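Local coordinates for Emp47p (form2) (PDB 2A6Z), which acts as a calcium-independent, carbohydrate-recognising cargo receptor involved in glycoprotein secretion, and is required for exit of Emp46p from the endoplasmic reticulum, at residues K96-G101 with T136-Q141; S50-Q55 with N100-Y105. One frame throughout, in Å; residues are numbered along the deposited sequence.

Contact 1: K96-G101 with T136-Q141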
loop_
_atom_site.group_PDB
_atom_site.type_symbol
_atom_site.label_atom_id
_atom_site.label_comp_id
_atom_site.label_asym_id
_atom_site.label_seq_id
_atom_site.Cartn_x
_atom_site.Cartn_y
_atom_site.Cartn_z
ATOM N N LYS A 96 -13.396 -6.314 -2.145
ATOM C CA LYS A 96 -12.227 -6.720 -2.899
ATOM C C LYS A 96 -12.225 -6.161 -4.315
ATOM O O LYS A 96 -11.454 -6.680 -5.131
ATOM C CB LYS A 96 -12.089 -8.222 -2.910
ATOM C CG LYS A 96 -12.142 -8.911 -1.547
ATOM C CD LYS A 96 -10.819 -8.715 -0.795
ATOM C CE LYS A 96 -10.969 -9.224 0.635
ATOM N NZ LYS A 96 -9.646 -9.513 1.288
ATOM N N GLN A 97 -13.041 -5.203 -4.653
ATOM C CA GLN A 97 -13.228 -4.831 -6.028
ATOM C C GLN A 97 -12.245 -3.850 -6.608
ATOM O O GLN A 97 -12.301 -3.582 -7.835
ATOM C CB GLN A 97 -14.637 -4.237 -6.208
ATOM C CG GLN A 97 -15.766 -5.204 -5.902
ATOM C CD GLN A 97 -17.118 -4.583 -6.149
ATOM O OE1 GLN A 97 -17.544 -4.485 -7.322
ATOM N NE2 GLN A 97 -17.762 -4.058 -5.095
ATOM N N LEU A 98 -11.322 -3.300 -5.816
ATOM C CA LEU A 98 -10.369 -2.294 -6.312
ATOM C C LEU A 98 -8.960 -2.774 -5.985
ATOM O O LEU A 98 -8.515 -2.699 -4.846
ATOM C CB LEU A 98 -10.685 -0.955 -5.624
ATOM C CG LEU A 98 -9.734 0.216 -5.999
ATOM C CD1 LEU A 98 -9.724 0.433 -7.511
ATOM C CD2 LEU A 98 -10.176 1.440 -5.233
ATOM N N TYR A 99 -8.287 -3.368 -7.001
ATOM C CA TYR A 99 -6.966 -3.972 -6.780
ATOM C C TYR A 99 -7.004 -4.903 -5.584
ATOM O O TYR A 99 -6.049 -5.005 -4.769
ATOM C CB TYR A 99 -5.803 -2.900 -6.598
ATOM C CG TYR A 99 -5.716 -2.072 -7.866
ATOM C CD1 TYR A 99 -4.946 -2.505 -8.933
ATOM C CD2 TYR A 99 -6.466 -0.920 -8.042
ATOM C CE1 TYR A 99 -4.876 -1.791 -10.109
ATOM C CE2 TYR A 99 -6.418 -0.203 -9.223
ATOM C CZ TYR A 99 -5.618 -0.666 -10.259
ATOM O OH TYR A 99 -5.606 0.092 -11.427
ATOM N N ASN A 100 -8.062 -5.716 -5.490
ATOM C CA ASN A 100 -8.245 -6.695 -4.404
ATOM C C ASN A 100 -8.340 -6.068 -3.022
ATOM O O ASN A 100 -8.107 -6.748 -2.038
ATOM C CB ASN A 100 -7.161 -7.781 -4.493
ATOM C CG ASN A 100 -7.520 -8.980 -3.582
ATOM O OD1 ASN A 100 -8.675 -9.466 -3.636
ATOM N ND2 ASN A 100 -6.574 -9.436 -2.805
ATOM N N GLY A 101 -8.764 -4.815 -2.986
ATOM C CA GLY A 101 -9.096 -4.072 -1.806
ATOM C C GLY A 101 -10.405 -3.307 -2.004
ATOM O O GLY A 101 -11.113 -3.544 -2.983
ATOM N N THR A 136 -13.059 3.924 -13.859
ATOM C CA THR A 136 -12.733 4.420 -15.171
ATOM C C THR A 136 -12.172 5.845 -15.092
ATOM O O THR A 136 -11.693 6.303 -16.119
ATOM C CB THR A 136 -13.940 4.429 -16.133
ATOM O OG1 THR A 136 -14.913 5.376 -15.673
ATOM C CG2 THR A 136 -14.606 3.066 -16.161
ATOM N N LYS A 137 -12.197 6.520 -13.959
ATOM C CA LYS A 137 -11.693 7.867 -13.792
ATOM C C LYS A 137 -10.502 7.960 -12.818
ATOM O O LYS A 137 -10.125 9.059 -12.415
ATOM C CB LYS A 137 -12.812 8.803 -13.333
ATOM C CG LYS A 137 -13.972 8.809 -14.363
ATOM C CD LYS A 137 -15.050 9.780 -13.875
ATOM C CE LYS A 137 -16.255 9.967 -14.764
ATOM N NZ LYS A 137 -15.992 10.024 -16.204
ATOM N N ILE A 138 -9.962 6.787 -12.426
ATOM C CA ILE A 138 -8.986 6.822 -11.324
ATOM C C ILE A 138 -7.798 7.729 -11.625
ATOM O O ILE A 138 -7.358 8.433 -10.716
ATOM C CB ILE A 138 -8.572 5.374 -11.018
ATOM C CG1 ILE A 138 -7.848 5.270 -9.669
ATOM C CG2 ILE A 138 -7.810 4.666 -12.150
ATOM C CD1 ILE A 138 -7.836 3.824 -9.155
ATOM N N TYR A 139 -7.295 7.726 -12.866
ATOM C CA TYR A 139 -6.088 8.521 -13.112
ATOM C C TYR A 139 -6.371 10.026 -13.063
ATOM O O TYR A 139 -5.567 10.816 -12.553
ATOM C CB TYR A 139 -5.421 8.113 -14.455
ATOM C CG TYR A 139 -5.138 6.609 -14.425
ATOM C CD1 TYR A 139 -4.227 6.061 -13.504
ATOM C CD2 TYR A 139 -5.818 5.720 -15.274
ATOM C CE1 TYR A 139 -3.975 4.704 -13.458
ATOM C CE2 TYR A 139 -5.573 4.372 -15.208
ATOM C CZ TYR A 139 -4.663 3.868 -14.297
ATOM O OH TYR A 139 -4.457 2.509 -14.272
ATOM N N ASP A 140 -7.541 10.405 -13.558
ATOM C CA ASP A 140 -7.907 11.840 -13.471
ATOM C C ASP A 140 -8.219 12.244 -12.047
ATOM O O ASP A 140 -8.079 13.453 -11.698
ATOM C CB ASP A 140 -9.097 12.094 -14.353
ATOM C CG ASP A 140 -9.000 13.313 -15.180
ATOM O OD1 ASP A 140 -9.751 13.526 -16.130
ATOM O OD2 ASP A 140 -8.206 14.144 -14.691
ATOM N N GLN A 141 -8.622 11.285 -11.213
ATOM C CA GLN A 141 -9.066 11.582 -9.841
ATOM C C GLN A 141 -7.935 11.482 -8.829
ATOM O O GLN A 141 -8.164 11.857 -7.680
ATOM C CB GLN A 141 -10.252 10.668 -9.440
ATOM C CG GLN A 141 -11.455 11.040 -10.336
ATOM C CD GLN A 141 -12.833 10.618 -10.035
ATOM O OE1 GLN A 141 -12.877 9.596 -9.371
ATOM N NE2 GLN A 141 -13.853 11.344 -10.514
#
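The Tyr139 hydroxyl comes close to that of Tyr99 without bonding to it: OH lies 3.9 Å from OH, and the hydrogen bond that Tyr139 does make goes to Asp113 OD2, on strand 108-113. The two phenol side chains cross at about a right angle. What joins 96-101 to 136-141 is otherwise hydrocarbon, gathered round one methyl group. Ile138 CD1 lies at the edge of the Tyr99 ring, near its plane and 4.3 Å from Tyr99 CE2, and it meets Leu98 CD1 at 4.2 Å. Ile138 extends its chain fully, with CG1 anti to the backbone N (chi1 -165°) and CD1 carried outward by chi2 at 162°, which sends this methyl across the gap. Its other branch serves its own segment, for CG2 sits 3.7 Å above the plane of the Tyr139 ring, over the centre.

The opposing loop is closed by a type I' turn from Leu98 to Gly101, with Gly101 N bonded to Leu98 O at 2.8 Å and Leu98 N returning a bond to Gly101 O; Gln97 and Leu98 together opposite Gly101 form a classic beta bulge. Tyr99, at the first corner of the turn, has its CB pointing toward the other segment. The loop between strands 81-88 and 108-113 thus meets the short helical turn just before edge strand 144-147 of the lectin sandwich. With no hydrogen bond across and 105 Å² buried, the contact is essentially an apolar touch, and the polar end of Tyr139 is satisfied by Asp113.

Contact 2: S50-Q55 with N100-Y105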
loop_
_atom_site.group_PDB
_atom_site.type_symbol
_atom_site.label_atom_id
_atom_site.label_comp_id
_atom_site.label_asym_id
_atom_site.label_seq_id
_atom_site.Cartn_x
_atom_site.Cartn_y
_atom_site.Cartn_z
ATOM N N SER A 50 -3.809 -10.334 -0.489
ATOM C CA SER A 50 -3.931 -9.251 0.474
ATOM C C SER A 50 -3.129 -9.553 1.723
ATOM O O SER A 50 -2.880 -10.710 2.075
ATOM C CB SER A 50 -5.383 -8.949 0.823
ATOM O OG SER A 50 -5.964 -10.076 1.444
ATOM N N LEU A 51 -2.785 -8.489 2.422
ATOM C CA LEU A 51 -1.989 -8.584 3.654
ATOM C C LEU A 51 -2.398 -7.408 4.533
ATOM O O LEU A 51 -2.085 -6.254 4.152
ATOM C CB LEU A 51 -0.530 -8.575 3.320
ATOM C CG LEU A 51 0.439 -8.537 4.522
ATOM C CD1 LEU A 51 0.319 -9.797 5.366
ATOM C CD2 LEU A 51 1.858 -8.311 4.035
ATOM N N TRP A 52 -3.119 -7.629 5.624
ATOM C CA TRP A 52 -3.637 -6.588 6.462
ATOM C C TRP A 52 -3.292 -6.838 7.917
ATOM O O TRP A 52 -3.246 -7.991 8.380
ATOM C CB TRP A 52 -5.136 -6.523 6.389
ATOM C CG TRP A 52 -5.763 -6.099 5.078
ATOM C CD1 TRP A 52 -6.076 -6.915 4.023
ATOM C CD2 TRP A 52 -6.172 -4.763 4.700
ATOM N NE1 TRP A 52 -6.648 -6.161 2.997
ATOM C CE2 TRP A 52 -6.728 -4.854 3.397
ATOM C CE3 TRP A 52 -6.141 -3.512 5.370
ATOM C CZ2 TRP A 52 -7.222 -3.733 2.738
ATOM C CZ3 TRP A 52 -6.644 -2.403 4.689
ATOM C CH2 TRP A 52 -7.171 -2.532 3.389
ATOM N N LEU A 53 -3.147 -5.766 8.686
ATOM C CA LEU A 53 -3.038 -5.886 10.140
ATOM C C LEU A 53 -4.372 -6.386 10.701
ATOM O O LEU A 53 -5.448 -5.948 10.299
ATOM C CB LEU A 53 -2.633 -4.539 10.761
ATOM C CG LEU A 53 -1.103 -4.331 10.624
ATOM C CD1 LEU A 53 -0.736 -2.861 10.528
ATOM C CD2 LEU A 53 -0.366 -4.991 11.783
ATOM N N LYS A 54 -4.254 -7.319 11.692
ATOM C CA LYS A 54 -5.469 -7.809 12.338
ATOM C C LYS A 54 -6.189 -6.813 13.228
ATOM O O LYS A 54 -7.417 -6.931 13.409
ATOM C CB LYS A 54 -5.095 -9.041 13.184
ATOM C CG LYS A 54 -4.779 -10.248 12.347
ATOM C CD LYS A 54 -4.478 -11.415 13.279
ATOM C CE LYS A 54 -3.972 -12.662 12.589
ATOM N NZ LYS A 54 -3.637 -13.682 13.674
ATOM N N GLN A 55 -5.475 -5.855 13.805
ATOM C CA GLN A 55 -6.062 -4.861 14.713
ATOM C C GLN A 55 -6.055 -3.507 14.045
ATOM O O GLN A 55 -5.092 -3.123 13.326
ATOM C CB GLN A 55 -5.293 -4.863 16.013
ATOM C CG GLN A 55 -5.205 -6.185 16.760
ATOM C CD GLN A 55 -6.370 -7.119 16.888
ATOM O OE1 GLN A 55 -6.360 -8.368 16.701
ATOM N NE2 GLN A 55 -7.529 -6.572 17.237
ATOM N N ASN A 100 -8.062 -5.716 -5.490
ATOM C CA ASN A 100 -8.245 -6.695 -4.404
ATOM C C ASN A 100 -8.340 -6.068 -3.022
ATOM O O ASN A 100 -8.107 -6.748 -2.038
ATOM C CB ASN A 100 -7.161 -7.781 -4.493
ATOM C CG ASN A 100 -7.520 -8.980 -3.582
ATOM O OD1 ASN A 100 -8.675 -9.466 -3.636
ATOM N ND2 ASN A 100 -6.574 -9.436 -2.805
ATOM N N GLY A 101 -8.764 -4.815 -2.986
ATOM C CA GLY A 101 -9.096 -4.072 -1.806
ATOM C C GLY A 101 -10.405 -3.307 -2.004
ATOM O O GLY A 101 -11.113 -3.544 -2.983
ATOM N N PRO A 102 -10.768 -2.470 -1.043
ATOM C CA PRO A 102 -12.134 -1.929 -1.018
ATOM C C PRO A 102 -12.361 -0.780 -1.977
ATOM O O PRO A 102 -11.706 0.237 -1.915
ATOM C CB PRO A 102 -12.294 -1.487 0.444
ATOM C CG PRO A 102 -10.856 -1.144 0.847
ATOM C CD PRO A 102 -10.022 -2.188 0.188
ATOM N N VAL A 103 -13.394 -0.909 -2.836
ATOM C CA VAL A 103 -13.727 0.150 -3.802
ATOM C C VAL A 103 -14.500 1.297 -3.221
ATOM O O VAL A 103 -14.513 2.400 -3.772
ATOM C CB VAL A 103 -14.481 -0.497 -5.011
ATOM C CG1 VAL A 103 -15.912 -0.884 -4.658
ATOM C CG2 VAL A 103 -14.497 0.423 -6.238
ATOM N N ASN A 104 -15.129 1.095 -2.069
ATOM C CA ASN A 104 -15.895 2.090 -1.343
ATOM C C ASN A 104 -15.206 2.433 -0.050
ATOM O O ASN A 104 -15.859 2.539 0.977
ATOM C CB ASN A 104 -17.219 1.361 -1.004
ATOM C CG ASN A 104 -16.935 0.099 -0.125
ATOM O OD1 ASN A 104 -15.892 -0.635 -0.138
ATOM N ND2 ASN A 104 -17.890 -0.230 0.775
ATOM N N TYR A 105 -13.882 2.594 -0.112
ATOM C CA TYR A 105 -13.100 2.886 1.130
ATOM C C TYR A 105 -13.351 4.294 1.624
ATOM O O TYR A 105 -13.772 5.170 0.872
ATOM C CB TYR A 105 -11.620 2.641 0.808
ATOM C CG TYR A 105 -11.052 3.602 -0.178
ATOM C CD1 TYR A 105 -10.339 4.757 0.196
ATOM C CD2 TYR A 105 -11.198 3.354 -1.565
ATOM C CE1 TYR A 105 -9.813 5.638 -0.726
ATOM C CE2 TYR A 105 -10.682 4.238 -2.508
ATOM C CZ TYR A 105 -10.003 5.349 -2.086
ATOM O OH TYR A 105 -9.470 6.253 -3.003
HETATM O O HOH W 1 -8.253 -7.063 0.746
#
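Asn100 leads the loop segment with its amide nitrogen beside Ser50: ND2 approaches Ser50 N to 3.7 Å and Ser50 CB to 3.8 Å, packing without a bond. CG stands anti to the backbone N (chi1 -167°), which brings the amide end close to strand 48-58, where ND2 bonds to Gly49 O and to Glu30 OE1. Ser50 OG is bonded to that same carboxylate oxygen, so Glu30 OE1 couples the two side chains indirectly.

The Asn100 carbonyl reaches Trp52 through water. Trp52 NE1 donates to the water oxygen at 2.9 Å, and the water donates a hydrogen bond to Asn100 O at 2.8 Å; the angle at the water, from Trp52 NE1 to Asn100 O, is about 135°. Both the indole N-H and the backbone oxygen, in a buried contact, thereby gain a partner.

Gly101 leads on to Pro102, whose CD meets Trp52 CZ2 at 4.1 Å. The pyrrolidine comes to the edge of the indole, near its plane, while Trp85 stacks with Trp52. Further along, Tyr105 turns its ring edge-to-face with Trp85.

Trp85, on strand 81-88, also touches Pro102. The loop is thus laid over one sheet of the lectin sandwich, with strand 48-58 held there between strands 26-30 and 192-200.

In the fold
Contacts 1 and 2 have centres about 13 Å apart and share Asn100 and Gly101, because the loop between strands 81-88 and 108-113 supplies a segment to each. Along the chain, 50-55 comes first, then the continuous run 96-105, then 136-141. Within the loop, Leu98 packs against both Val103 (CB to CA 3.7 Å) and Tyr105. One excursion thus spans much of a seven-stranded antiparallel sheet, from strand 48-58 near one margin to the short helix 138-141 just before outermost strand 144-147. Such a loop is consistent with the L-type lectin sandwich, in which loops over one sheet generally contribute to the sugar site; whether this one does is not established here.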